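3-keto-5-aminohexanoate cleavage enzyme (Ralstonia eutropha, PDB 3C6C) probably cleaves 3-keto-5-aminohexanoate as a metal-dependent TIM-barrel enzyme of the beta-keto acid cleavage family, zinc being the expected cofactor and nickel the metal bound here. Local coordinates at residues D125-P128 with V129-V133; Y162-T166 with R167-A171; R170-A173 with R174-E178; A223-E226 with T227-Q231. All blocks are in the same frame, centred on the assembly; numbering follows the deposited sequence. Where two conformers were deposited one is given.

Contact 1: residues D125-P128 with V129-V133; sequences DVVP and VAERV
Arg132 reaches back to the carbonyl of Val127, and its NE-H bonds Val127 O at 2.9 Å, from the last residue of the short helix 129-132 back to a carbonyl just before its start. This is a helix start with Pro128 at the N-cap, where the chain leaves the edge strand 125-126 of a four-stranded antiparallel sheet. The bond is fairly straight at the hydrogen (154°), and the donor lies tilted from the carbonyl plane rather than in it. With CG anti to the carbonyl carbon (chi1 -76°) and the chain extended from CG to NE, the arginine runs back along the approach to its own helix. Its CG also rests 3.8 Å from Val127 CG2. On the same turn Pro128 O takes the first true helical bond, from Arg132 N at 2.9 Å, and a weak one from Glu131 N at 3.1 Å. Glu131 stretches out from the helix until OE1 lies 3.8 Å from Val127 CB, against the valine's flank.

The second shell fixes both polar ends. Arg79 forms salt bridges with Asp125 OD2 and Glu131 OE2, so one arginine ties the strand to the helix. Beyond the guanidinium of Arg132, NH1 probably bonds Asn164 OD1, while Val129 turns to helix 166-179 and packs on Ala171. Within the turn itself, Pro128 O also has the aliphatic stem of the arginine close by, with Arg132 CG 3.4 Å from Pro128 O.

Contact 2: residues Y162-T166 with R167-A171; sequences YLNTT and RTLRA
Thr165 and Thr166 open helix 166-179: Thr165 O accepts from Leu169 N at 2.9 Å, nearly in line with its C=O, and Thr166 O accepts from Arg170 N at the same length with the donor tilted from the carbonyl plane. Thr165 is the N-cap. Its OG1 sits between the backbone N and the carbonyl carbon (chi1 62°), which turns it onto the helix end, where it accepts from Thr168 N at 3.0 Å and at 158°. Thr168 OG1 comes within 3.1 Å of Thr165 OG1, and both hydroxyls bond Glu117 of the second subunit, OE1 for Thr168 and OE2 for Thr165. Thr166 and Arg170 run alongside each other to Glu159 of the second subunit, which bonds Thr166 OG1 and forms a salt bridge with Arg170 NH1, while Arg170 NH2 forms another with Glu202 of the same chain. A water bridges the neighbouring residues at the helix start, donating to Thr166 OG1 and weakly accepting from Arg167 N. Leu169 folds back over the incoming chain, its CD1 3.6 Å from Asn164 O. Around this turn, Phe195 of helix 190-201 covers Thr166, Leu169 and Arg170, and helix 129-132 packs against Thr168 and Ala171.

Contact 3: residues R170-A173 with R174-E178; sequences RAMA and RRFQE
Arg174 N donates to Arg170 O at 3.1 Å, one of the run of i to i-4 bonds along the middle of helix 166-179. The Arg174 side chain leads off toward the surface, bent at chi3, and only its CB stays near the turn before it. Arg175 comes next, its N bonded to Ala171 O at 2.9 Å with the donor tilted from the carbonyl plane. Its chain folds twice, at chi2 and chi3, and this brings the guanidinium round to Glu178, where NH1 meets OE1 at 2.8 Å in a salt bridge. The carboxylate oxygen is approached on its anti side and lies in the guanidinium plane, with NH1 somewhat out of the carboxylate plane, while NH2 forms a second salt bridge, to Glu137.

The helix belongs to the TIM barrel, linking strand 143-147 to strand 182-187 after the excursion of the antiparallel sheet. Phe176 is on its inner side, against Ala144 of the first of those strands. The phenylalanine N gives Met172 O a 2.9 Å bond nearly in line with the carbonyl. Its chi1 of -76°, with CG anti to the carbonyl carbon, brings the ring back beside the Met172 carbonyl, which meets it obliquely, CD1 3.0 Å from Met172 O, a tight approach. Met172 is a selenomethionine with two conformers; in the one given, its methyl CE crosses to within 4.0 Å of Phe176 CE1, and the side chain also packs on Leu146. Gln177 N bonds Ala173 O at 3.0 Å, and the extended Gln177 side chain places NE2 on Asp206 OD1 and Gly203 O. Glu178 N closes on Arg174 O, one turn further along, at 3.0 Å.

Contact 4: residues A223-E226 with T227-Q231; sequences ASTE and TMIYQ
Thr227 lies over Ser224, its CB 3.4 Å from Ser224 OG and its OG1 2.8 Å from the same hydroxyl, a hydrogen bond in which either oxygen could donate. The pair sits at the start of helix 225-232, the helix of the beta-alpha-beta unit between barrel strands 210-214 and 240-244, with Ser224 at the N-cap position. The serine's chi1 of 71° sets OG between the backbone N and the carbonyl carbon, facing the first turn. Its carbonyl oxygen is used too: Met228 N donates to Ser224 O at 3.1 Å, and Thr227 N adds a weak bond.

Thr227 OG1 also bonds Tyr230 OH of the second subunit, and the reverse bond joins Tyr230 OH here to Thr227 of that subunit. Between the two copies the Tyr230 rings stack, which puts this face of the helix in a subunit interface. The selenomethionine Met228 turns the other way and packs on Trp241, Ala243 and helix 250-260. Glu226 forms a salt bridge with Arg232 of the third subunit, and Ile229 packs on Ile229 of that same subunit. Within the helix, the end of Ile229 rides over the preceding turn, its CD1 3.9 Å from Thr225 CG2.

In the fold
Contacts 1, 2 and 3 form one cluster on the same side of the chain's centre. Contacts 2 and 3 share Arg170 and Ala171 on helix 166-179. Contact 1 lies against that helix, with centres 11 Å from contact 2 and 13 Å from contact 3; Val129 CG2 is 3.9 Å from Ala171 CB. The nickel held by His66, His68 and Glu269 is not touched: it lies about 14 Å from the Arg132 side chain and about 12 Å from those of Asn164 and Phe176. Contact 4 stands apart, its nearest atoms about 14 Å from contact 2, yet both contacts meet the second subunit.

Contact 1: residues D125-P128 with V129-V133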
loop_
_atom_site.group_PDB
_atom_site.type_symbol
_atom_site.label_atom_id
_atom_site.label_comp_id
_atom_site.label_asym_id
_atom_site.label_seq_id
_atom_site.Cartn_x
_atom_site.Cartn_y
_atom_site.Cartn_z
ATOM N N ASP A 125 -25.900 -21.236 20.542
ATOM C CA ASP A 125 -25.722 -22.538 19.878
ATOM C C ASP A 125 -24.250 -22.802 19.674
ATOM O O ASP A 125 -23.690 -22.588 18.590
ATOM C CB ASP A 125 -26.498 -22.569 18.535
ATOM C CG ASP A 125 -26.548 -23.967 17.885
ATOM O OD1 ASP A 125 -26.423 -24.992 18.597
ATOM O OD2 ASP A 125 -26.733 -24.037 16.643
ATOM N N VAL A 126 -23.621 -23.262 20.749
ATOM C CA VAL A 126 -22.211 -23.626 20.722
ATOM C C VAL A 126 -22.131 -25.121 20.938
ATOM O O VAL A 126 -22.388 -25.615 22.032
ATOM C CB VAL A 126 -21.397 -22.869 21.813
ATOM C CG1 VAL A 126 -19.935 -23.335 21.833
ATOM C CG2 VAL A 126 -21.464 -21.357 21.568
ATOM N N VAL A 127 -21.773 -25.845 19.894
ATOM C CA VAL A 127 -21.837 -27.294 19.966
ATOM C C VAL A 127 -20.530 -27.972 19.601
ATOM O O VAL A 127 -19.663 -27.401 18.943
ATOM C CB VAL A 127 -23.002 -27.856 19.123
ATOM C CG1 VAL A 127 -24.344 -27.301 19.629
ATOM C CG2 VAL A 127 -22.836 -27.535 17.678
ATOM N N PRO A 128 -20.368 -29.204 20.058
ATOM C CA PRO A 128 -19.103 -29.884 19.856
ATOM C C PRO A 128 -18.816 -30.254 18.423
ATOM O O PRO A 128 -19.720 -30.314 17.581
ATOM C CB PRO A 128 -19.243 -31.157 20.713
ATOM C CG PRO A 128 -20.290 -30.832 21.687
ATOM C CD PRO A 128 -21.252 -29.939 20.981
ATOM N N VAL A 129 -17.536 -30.514 18.194
ATOM C CA VAL A 129 -17.029 -30.857 16.858
ATOM C C VAL A 129 -17.843 -31.979 16.220
ATOM O O VAL A 129 -18.257 -31.901 15.065
ATOM C CB VAL A 129 -15.526 -31.232 16.907
ATOM C CG1 VAL A 129 -15.099 -31.960 15.634
ATOM C CG2 VAL A 129 -14.695 -29.967 17.145
ATOM N N ALA A 130 -18.110 -33.014 17.001
ATOM C CA ALA A 130 -18.718 -34.227 16.441
ATOM C C ALA A 130 -20.098 -33.889 15.877
ATOM O O ALA A 130 -20.533 -34.417 14.838
ATOM C CB ALA A 130 -18.836 -35.318 17.484
ATOM N N GLU A 131 -20.789 -32.993 16.564
ATOM C CA GLU A 131 -22.117 -32.607 16.085
ATOM C C GLU A 131 -21.987 -31.634 14.915
ATOM O O GLU A 131 -22.734 -31.694 13.942
ATOM C CB GLU A 131 -22.975 -31.990 17.180
ATOM C CG GLU A 131 -24.445 -32.130 16.813
ATOM C CD GLU A 131 -25.377 -31.411 17.753
ATOM O OE1 GLU A 131 -24.995 -31.124 18.917
ATOM O OE2 GLU A 131 -26.504 -31.135 17.306
ATOM N N ARG A 132 -21.003 -30.764 15.007
ATOM C CA ARG A 132 -20.808 -29.747 13.957
ATOM C C ARG A 132 -20.574 -30.389 12.596
ATOM O O ARG A 132 -20.938 -29.832 11.555
ATOM C CB ARG A 132 -19.634 -28.828 14.275
ATOM C CG ARG A 132 -19.926 -27.798 15.324
ATOM C CD ARG A 132 -18.765 -26.858 15.381
ATOM N NE ARG A 132 -18.682 -26.069 16.602
ATOM C CZ ARG A 132 -17.885 -25.011 16.710
ATOM N NH1 ARG A 132 -17.141 -24.672 15.654
ATOM N NH2 ARG A 132 -17.827 -24.305 17.842
ATOM N N VAL A 133 -19.980 -31.571 12.598
ATOM C CA VAL A 133 -19.503 -32.148 11.330
ATOM C C VAL A 133 -20.432 -33.253 10.829
ATOM O O VAL A 133 -20.178 -33.894 9.801
ATOM C CB VAL A 133 -18.025 -32.656 11.406
ATOM C CG1 VAL A 133 -17.029 -31.499 11.791
ATOM C CG2 VAL A 133 -17.900 -33.860 12.330
#

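Contact 2: residues Y162-T166 with R167-A171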
loop_
_atom_site.group_PDB
_atom_site.type_symbol
_atom_site.label_atom_id
_atom_site.label_comp_id
_atom_site.label_asym_id
_atom_site.label_seq_id
_atom_site.Cartn_x
_atom_site.Cartn_y
_atom_site.Cartn_z
ATOM N N TYR A 162 -18.918 -14.832 17.842
ATOM C CA TYR A 162 -18.539 -16.061 17.114
ATOM C C TYR A 162 -17.430 -16.696 17.893
ATOM O O TYR A 162 -16.364 -16.104 18.044
ATOM C CB TYR A 162 -17.959 -15.810 15.701
ATOM C CG TYR A 162 -18.905 -15.965 14.533
ATOM C CD1 TYR A 162 -20.034 -16.760 14.621
ATOM C CD2 TYR A 162 -18.631 -15.341 13.325
ATOM C CE1 TYR A 162 -20.894 -16.898 13.546
ATOM C CE2 TYR A 162 -19.481 -15.468 12.238
ATOM C CZ TYR A 162 -20.613 -16.247 12.359
ATOM O OH TYR A 162 -21.467 -16.383 11.301
ATOM N N LEU A 163 -17.686 -17.897 18.377
ATOM C CA LEU A 163 -16.734 -18.630 19.231
ATOM C C LEU A 163 -16.213 -19.900 18.588
ATOM O O LEU A 163 -16.856 -20.972 18.597
ATOM C CB LEU A 163 -17.357 -18.938 20.606
ATOM C CG LEU A 163 -16.410 -19.577 21.620
ATOM C CD1 LEU A 163 -15.388 -18.560 22.088
ATOM C CD2 LEU A 163 -17.204 -20.176 22.797
ATOM N N ASN A 164 -15.050 -19.724 17.987
ATOM C CA ASN A 164 -14.296 -20.814 17.380
ATOM C C ASN A 164 -12.867 -20.842 17.911
ATOM O O ASN A 164 -11.966 -20.197 17.366
ATOM C CB ASN A 164 -14.297 -20.665 15.858
ATOM C CG ASN A 164 -15.682 -20.802 15.266
ATOM O OD1 ASN A 164 -16.248 -21.894 15.209
ATOM N ND2 ASN A 164 -16.230 -19.695 14.821
ATOM N N THR A 165 -12.685 -21.602 18.985
ATOM C CA THR A 165 -11.392 -21.702 19.666
ATOM C C THR A 165 -10.411 -22.361 18.724
ATOM O O THR A 165 -10.794 -23.136 17.861
ATOM C CB THR A 165 -11.485 -22.522 20.977
ATOM O OG1 THR A 165 -11.900 -23.853 20.654
ATOM C CG2 THR A 165 -12.501 -21.911 21.955
ATOM N N THR A 166 -9.144 -22.027 18.872
ATOM C CA THR A 166 -8.118 -22.598 17.996
ATOM C C THR A 166 -8.089 -24.125 18.193
ATOM O O THR A 166 -7.747 -24.903 17.293
ATOM C CB THR A 166 -6.732 -21.947 18.227
ATOM O OG1 THR A 166 -6.379 -22.042 19.615
ATOM C CG2 THR A 166 -6.742 -20.451 17.774
ATOM N N ARG A 167 -8.510 -24.536 19.381
ATOM C CA ARG A 167 -8.562 -25.961 19.741
ATOM C C ARG A 167 -9.623 -26.669 18.895
ATOM O O ARG A 167 -9.410 -27.733 18.279
ATOM C CB ARG A 167 -8.907 -26.096 21.229
ATOM C CG ARG A 167 -9.021 -27.510 21.742
ATOM C CD ARG A 167 -9.276 -27.514 23.266
ATOM N NE ARG A 167 -10.502 -26.792 23.608
ATOM C CZ ARG A 167 -10.661 -26.038 24.691
ATOM N NH1 ARG A 167 -9.665 -25.892 25.552
ATOM N NH2 ARG A 167 -11.811 -25.405 24.898
ATOM N N THR A 168 -10.782 -26.047 18.874
ATOM C CA THR A 168 -11.896 -26.530 18.046
ATOM C C THR A 168 -11.591 -26.483 16.554
ATOM O O THR A 168 -11.935 -27.395 15.812
ATOM C CB THR A 168 -13.201 -25.802 18.387
ATOM O OG1 THR A 168 -13.618 -26.281 19.670
ATOM C CG2 THR A 168 -14.317 -26.063 17.344
ATOM N N LEU A 169 -10.913 -25.425 16.127
ATOM C CA LEU A 169 -10.571 -25.266 14.712
ATOM C C LEU A 169 -9.570 -26.337 14.269
ATOM O O LEU A 169 -9.652 -26.893 13.149
ATOM C CB LEU A 169 -10.029 -23.855 14.429
ATOM C CG LEU A 169 -11.067 -22.726 14.523
ATOM C CD1 LEU A 169 -10.358 -21.367 14.404
ATOM C CD2 LEU A 169 -12.192 -22.896 13.492
ATOM N N ARG A 170 -8.630 -26.640 15.158
ATOM C CA ARG A 170 -7.654 -27.687 14.861
ATOM C C ARG A 170 -8.358 -29.039 14.698
ATOM O O ARG A 170 -8.039 -29.825 13.807
ATOM C CB ARG A 170 -6.564 -27.780 15.943
ATOM C CG ARG A 170 -5.574 -26.677 15.849
ATOM C CD ARG A 170 -4.668 -26.668 17.046
ATOM N NE ARG A 170 -3.511 -25.812 16.809
ATOM C CZ ARG A 170 -3.266 -24.684 17.470
ATOM N NH1 ARG A 170 -4.073 -24.293 18.456
ATOM N NH2 ARG A 170 -2.198 -23.974 17.157
ATOM N N ALA A 171 -9.319 -29.295 15.576
ATOM C CA ALA A 171 -10.045 -30.581 15.564
ATOM C C ALA A 171 -10.904 -30.711 14.302
ATOM O O ALA A 171 -10.962 -31.790 13.669
ATOM C CB ALA A 171 -10.885 -30.746 16.819
HETATM O O HOH W 1 -7.832 -22.938 21.959
#

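Contact 3: residues R170-A173 with R174-E178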
loop_
_atom_site.group_PDB
_atom_site.type_symbol
_atom_site.label_atom_id
_atom_site.label_comp_id
_atom_site.label_asym_id
_atom_site.label_seq_id
_atom_site.Cartn_x
_atom_site.Cartn_y
_atom_site.Cartn_z
ATOM N N ARG A 170 -8.630 -26.640 15.158
ATOM C CA ARG A 170 -7.654 -27.687 14.861
ATOM C C ARG A 170 -8.358 -29.039 14.698
ATOM O O ARG A 170 -8.039 -29.825 13.807
ATOM C CB ARG A 170 -6.564 -27.780 15.943
ATOM C CG ARG A 170 -5.574 -26.677 15.849
ATOM C CD ARG A 170 -4.668 -26.668 17.046
ATOM N NE ARG A 170 -3.511 -25.812 16.809
ATOM C CZ ARG A 170 -3.266 -24.684 17.470
ATOM N NH1 ARG A 170 -4.073 -24.293 18.456
ATOM N NH2 ARG A 170 -2.198 -23.974 17.157
ATOM N N ALA A 171 -9.319 -29.295 15.576
ATOM C CA ALA A 171 -10.045 -30.581 15.564
ATOM C C ALA A 171 -10.904 -30.711 14.302
ATOM O O ALA A 171 -10.962 -31.790 13.669
ATOM C CB ALA A 171 -10.885 -30.746 16.819
HETATM N N MSE A 172 -11.517 -29.594 13.919
HETATM C CA MSE A 172 -12.365 -29.498 12.711
HETATM C C MSE A 172 -11.545 -29.767 11.467
HETATM O O MSE A 172 -11.924 -30.532 10.585
HETATM C CB MSE A 172 -12.965 -28.092 12.560
HETATM C CG MSE A 172 -14.009 -27.701 13.609
HETATM SE SE MSE A 172 -15.620 -28.779 13.508
HETATM C CE MSE A 172 -16.482 -27.916 12.010
ATOM N N ALA A 173 -10.407 -29.096 11.416
ATOM C CA ALA A 173 -9.491 -29.209 10.281
ATOM C C ALA A 173 -9.113 -30.672 10.106
ATOM O O ALA A 173 -9.121 -31.216 8.996
ATOM C CB ALA A 173 -8.225 -28.337 10.478
ATOM N N ARG A 174 -8.786 -31.301 11.230
ATOM C CA ARG A 174 -8.420 -32.734 11.232
ATOM C C ARG A 174 -9.562 -33.631 10.732
ATOM O O ARG A 174 -9.336 -34.554 9.928
ATOM C CB ARG A 174 -7.907 -33.200 12.601
ATOM C CG ARG A 174 -7.266 -34.572 12.511
ATOM C CD ARG A 174 -6.626 -35.019 13.828
ATOM N NE ARG A 174 -5.531 -34.157 14.301
ATOM C CZ ARG A 174 -4.243 -34.348 14.016
ATOM N NH1 ARG A 174 -3.871 -35.360 13.238
ATOM N NH2 ARG A 174 -3.322 -33.520 14.498
ATOM N N ARG A 175 -10.785 -33.327 11.160
ATOM C CA ARG A 175 -11.951 -34.090 10.719
ATOM C C ARG A 175 -12.145 -33.967 9.209
ATOM O O ARG A 175 -12.457 -34.950 8.518
ATOM C CB ARG A 175 -13.240 -33.709 11.466
ATOM C CG ARG A 175 -13.313 -34.298 12.849
ATOM C CD ARG A 175 -13.279 -35.851 12.784
ATOM N NE ARG A 175 -14.547 -36.439 12.330
ATOM C CZ ARG A 175 -14.640 -37.465 11.499
ATOM N NH1 ARG A 175 -13.554 -38.029 10.990
ATOM N NH2 ARG A 175 -15.826 -37.934 11.176
ATOM N N PHE A 176 -11.936 -32.761 8.695
ATOM C CA PHE A 176 -12.106 -32.518 7.259
ATOM C C PHE A 176 -11.085 -33.357 6.501
ATOM O O PHE A 176 -11.390 -33.945 5.463
ATOM C CB PHE A 176 -11.882 -31.038 6.871
ATOM C CG PHE A 176 -13.034 -30.085 7.217
ATOM C CD1 PHE A 176 -13.830 -30.231 8.345
ATOM C CD2 PHE A 176 -13.252 -28.983 6.409
ATOM C CE1 PHE A 176 -14.856 -29.316 8.628
ATOM C CE2 PHE A 176 -14.254 -28.074 6.694
ATOM C CZ PHE A 176 -15.041 -28.223 7.809
ATOM N N GLN A 177 -9.868 -33.413 7.034
ATOM C CA GLN A 177 -8.796 -34.178 6.370
ATOM C C GLN A 177 -9.180 -35.633 6.270
ATOM O O GLN A 177 -9.076 -36.264 5.223
ATOM C CB GLN A 177 -7.480 -34.118 7.133
ATOM C CG GLN A 177 -6.730 -32.833 6.947
ATOM C CD GLN A 177 -5.441 -32.840 7.740
ATOM O OE1 GLN A 177 -5.460 -32.943 8.968
ATOM N NE2 GLN A 177 -4.315 -32.734 7.045
ATOM N N GLU A 178 -9.656 -36.135 7.395
ATOM C CA GLU A 178 -10.112 -37.538 7.525
ATOM C C GLU A 178 -11.243 -37.884 6.556
ATOM O O GLU A 178 -11.282 -38.971 5.979
ATOM C CB GLU A 178 -10.558 -37.836 8.970
ATOM C CG GLU A 178 -9.383 -37.915 9.929
ATOM C CD GLU A 178 -9.748 -37.897 11.401
ATOM O OE1 GLU A 178 -10.911 -37.655 11.755
ATOM O OE2 GLU A 178 -8.834 -38.128 12.222
#

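Contact 4: residues A223-E226 with T227-Q231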
loop_
_atom_site.group_PDB
_atom_site.type_symbol
_atom_site.label_atom_id
_atom_site.label_comp_id
_atom_site.label_asym_id
_atom_site.label_seq_id
_atom_site.Cartn_x
_atom_site.Cartn_y
_atom_site.Cartn_z
ATOM N N ALA A 223 -14.691 -3.596 3.386
ATOM C CA ALA A 223 -14.683 -3.795 1.929
ATOM C C ALA A 223 -13.980 -2.633 1.221
ATOM O O ALA A 223 -14.614 -1.687 0.762
ATOM C CB ALA A 223 -16.175 -3.941 1.392
ATOM N N SER A 224 -12.662 -2.695 1.147
ATOM C CA SER A 224 -11.894 -1.729 0.397
ATOM C C SER A 224 -10.804 -2.434 -0.392
ATOM O O SER A 224 -10.349 -3.524 -0.049
ATOM C CB SER A 224 -11.265 -0.649 1.292
ATOM O OG SER A 224 -10.188 -1.173 2.081
ATOM N N THR A 225 -10.380 -1.777 -1.449
ATOM C CA THR A 225 -9.255 -2.274 -2.250
ATOM C C THR A 225 -7.986 -2.433 -1.394
ATOM O O THR A 225 -7.249 -3.420 -1.503
ATOM C CB THR A 225 -8.991 -1.342 -3.480
ATOM O OG1 THR A 225 -10.181 -1.313 -4.289
ATOM C CG2 THR A 225 -7.836 -1.860 -4.310
ATOM N N GLU A 226 -7.793 -1.477 -0.499
ATOM C CA GLU A 226 -6.625 -1.429 0.359
ATOM C C GLU A 226 -6.611 -2.637 1.281
ATOM O O GLU A 226 -5.558 -3.241 1.540
ATOM C CB GLU A 226 -6.570 -0.109 1.147
ATOM C CG GLU A 226 -6.236 1.084 0.280
ATOM C CD GLU A 226 -7.469 1.838 -0.266
ATOM O OE1 GLU A 226 -8.604 1.277 -0.423
ATOM O OE2 GLU A 226 -7.304 3.043 -0.562
ATOM N N THR A 227 -7.795 -3.005 1.758
ATOM C CA THR A 227 -7.926 -4.135 2.656
ATOM C C THR A 227 -7.554 -5.400 1.914
ATOM O O THR A 227 -6.801 -6.230 2.410
ATOM C CB THR A 227 -9.353 -4.271 3.238
ATOM O OG1 THR A 227 -9.665 -3.104 4.001
ATOM C CG2 THR A 227 -9.471 -5.518 4.123
HETATM N N MSE A 228 -8.088 -5.509 0.708
HETATM C CA MSE A 228 -7.890 -6.705 -0.109
HETATM C C MSE A 228 -6.418 -6.906 -0.466
HETATM O O MSE A 228 -5.884 -8.006 -0.343
HETATM C CB MSE A 228 -8.747 -6.669 -1.393
HETATM C CG MSE A 228 -8.873 -8.066 -1.989
HETATM SE SE MSE A 228 -9.912 -8.122 -3.585
HETATM C CE MSE A 228 -11.576 -7.515 -2.906
ATOM N N ILE A 229 -5.738 -5.825 -0.840
ATOM C CA ILE A 229 -4.305 -5.894 -1.225
ATOM C C ILE A 229 -3.442 -6.314 -0.033
ATOM O O ILE A 229 -2.554 -7.172 -0.122
ATOM C CB ILE A 229 -3.778 -4.531 -1.775
ATOM C CG1 ILE A 229 -4.359 -4.276 -3.163
ATOM C CG2 ILE A 229 -2.234 -4.518 -1.836
ATOM C CD1 ILE A 229 -4.103 -2.874 -3.705
ATOM N N TYR A 230 -3.744 -5.676 1.085
ATOM C CA TYR A 230 -2.986 -5.894 2.337
ATOM C C TYR A 230 -3.106 -7.345 2.798
ATOM O O TYR A 230 -2.103 -8.031 3.060
ATOM C CB TYR A 230 -3.434 -4.934 3.448
ATOM C CG TYR A 230 -3.004 -5.394 4.815
ATOM C CD1 TYR A 230 -1.662 -5.382 5.182
ATOM C CD2 TYR A 230 -3.926 -5.857 5.736
ATOM C CE1 TYR A 230 -1.254 -5.824 6.449
ATOM C CE2 TYR A 230 -3.550 -6.283 6.980
ATOM C CZ TYR A 230 -2.205 -6.271 7.342
ATOM O OH TYR A 230 -1.842 -6.696 8.577
ATOM N N GLN A 231 -4.346 -7.822 2.839
ATOM C CA GLN A 231 -4.610 -9.170 3.298
ATOM C C GLN A 231 -4.090 -10.193 2.284
ATOM O O GLN A 231 -3.605 -11.256 2.652
ATOM C CB GLN A 231 -6.067 -9.388 3.709
ATOM C CG GLN A 231 -6.410 -8.638 4.967
ATOM C CD GLN A 231 -7.749 -8.949 5.623
ATOM O OE1 GLN A 231 -7.904 -8.734 6.827
ATOM N NE2 GLN A 231 -8.732 -9.404 4.845
#